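Local structure of peptidyl-tRNA hydrolase (1XTY) at residues E44-N47 with E48-H51. The protein hydrolyses peptidyl-tRNAs, releasing the tRNA and an N-acyl amino acid; its natural substrates may be those that drop off the ribosome during protein synthesis. Sequence-based numbering, arbitrary orientation.
Sequences EWLN and EWLH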
# COMPACT_ATOMS: atom_id res chain seq x y z
N GLU A 44 -5.80 -18.22 -4.51
CA GLU A 44 -4.80 -18.73 -5.44
C GLU A 44 -4.15 -17.55 -6.16
O GLU A 44 -2.93 -17.49 -6.28
CB GLU A 44 -5.46 -19.67 -6.47
CG GLU A 44 -6.10 -20.90 -5.85
CD GLU A 44 -6.80 -21.78 -6.87
OE1 GLU A 44 -7.66 -21.26 -7.62
OE2 GLU A 44 -6.51 -22.99 -6.91
N TRP A 45 -4.97 -16.61 -6.62
CA TRP A 45 -4.43 -15.43 -7.30
C TRP A 45 -3.54 -14.62 -6.37
O TRP A 45 -2.51 -14.09 -6.79
CB TRP A 45 -5.55 -14.52 -7.81
CG TRP A 45 -6.38 -15.09 -8.93
CD1 TRP A 45 -5.99 -16.04 -9.83
CD2 TRP A 45 -7.70 -14.70 -9.29
NE1 TRP A 45 -7.01 -16.26 -10.74
CE2 TRP A 45 -8.07 -15.45 -10.43
CE3 TRP A 45 -8.62 -13.78 -8.77
CZ2 TRP A 45 -9.31 -15.32 -11.06
CZ3 TRP A 45 -9.86 -13.64 -9.39
CH2 TRP A 45 -10.19 -14.41 -10.52
N LEU A 46 -3.93 -14.51 -5.10
CA LEU A 46 -3.13 -13.75 -4.13
C LEU A 46 -1.76 -14.39 -3.94
O LEU A 46 -0.73 -13.70 -3.96
CB LEU A 46 -3.87 -13.66 -2.79
CG LEU A 46 -3.14 -12.92 -1.66
CD1 LEU A 46 -2.91 -11.47 -2.06
CD2 LEU A 46 -3.98 -12.99 -0.39
N ASN A 47 -1.73 -15.70 -3.76
CA ASN A 47 -0.46 -16.40 -3.58
C ASN A 47 0.47 -16.22 -4.77
O ASN A 47 1.67 -15.98 -4.60
CB ASN A 47 -0.69 -17.89 -3.34
CG ASN A 47 -1.30 -18.17 -1.99
OD1 ASN A 47 -0.79 -17.73 -0.96
ND2 ASN A 47 -2.40 -18.92 -1.98
N GLU A 48 -0.07 -16.34 -5.98
CA GLU A 48 0.72 -16.18 -7.19
C GLU A 48 1.23 -14.74 -7.30
O GLU A 48 2.37 -14.50 -7.70
CB GLU A 48 -0.14 -16.50 -8.42
CG GLU A 48 -0.81 -17.86 -8.37
CD GLU A 48 -1.81 -18.06 -9.49
OE1 GLU A 48 -2.86 -18.70 -9.24
OE2 GLU A 48 -1.56 -17.58 -10.61
N TRP A 49 0.37 -13.79 -6.96
CA TRP A 49 0.72 -12.38 -7.02
C TRP A 49 1.93 -12.10 -6.13
O TRP A 49 2.85 -11.39 -6.53
CB TRP A 49 -0.47 -11.54 -6.56
CG TRP A 49 -0.25 -10.06 -6.60
CD1 TRP A 49 -0.02 -9.29 -7.70
CD2 TRP A 49 -0.32 -9.17 -5.48
NE1 TRP A 49 0.06 -7.96 -7.34
CE2 TRP A 49 -0.12 -7.86 -5.98
CE3 TRP A 49 -0.53 -9.35 -4.11
CZ2 TRP A 49 -0.13 -6.73 -5.16
CZ3 TRP A 49 -0.54 -8.22 -3.28
CH2 TRP A 49 -0.35 -6.93 -3.81
N LEU A 50 1.92 -12.65 -4.93
CA LEU A 50 3.03 -12.45 -4.01
C LEU A 50 4.30 -13.08 -4.58
O LEU A 50 5.37 -12.49 -4.50
CB LEU A 50 2.69 -13.06 -2.65
CG LEU A 50 1.53 -12.36 -1.91
CD1 LEU A 50 1.09 -13.21 -0.73
CD2 LEU A 50 1.97 -10.97 -1.45
N HIS A 51 4.17 -14.26 -5.18
CA HIS A 51 5.32 -14.95 -5.77
C HIS A 51 5.88 -14.18 -6.97
O HIS A 51 7.05 -14.32 -7.31
CB HIS A 51 4.94 -16.36 -6.22
CG HIS A 51 4.92 -17.37 -5.12
ND1 HIS A 51 4.00 -17.34 -4.10
CD2 HIS A 51 5.70 -18.46 -4.89
CE1 HIS A 51 4.21 -18.36 -3.28
NE2 HIS A 51 5.24 -19.05 -3.75
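With CG anti to its carbonyl carbon and beside the backbone N (chi1 -81°), His51 folds its ring back one helical turn, and ND1 donates to Asn47 O at 2.7 Å. His51 N reaches the same oxygen from the opposite face of the carbonyl plane at 3.1 Å, so two N-H groups of one residue share a single acceptor; the ND1 bond, bent (146°) and coming from above the carbonyl plane, holds the turn of the imidazole. Leu46 and Trp49 both turn CG anti to their own backbone N, which brings Leu46 CD1 obliquely to the indole, 3.8 Å from CE3. Glu48 runs back alongside the Glu44 carbonyl, CG 3.0 Å from Glu44 O, its OE1 ending 4.1 Å from Trp45 CD1, near the indole plane at the ring's edge; carboxylate and ring planes stand 74° apart. An alanine in place of Glu48 would probably take the carboxylate from this indole edge and strip the aliphatic cover from Glu44 O, which would keep its backbone bond. Helix 40-51 turns Leu46 and Trp49 onto helix 16-35 and Pro104 of strand 97-106, rests Trp45 on Ile2 of strand 2-9, and packs Trp49 and Leu50 against Val28 and Val32 of the second subunit, while Trp49 NE1 bonds to Pro55 O.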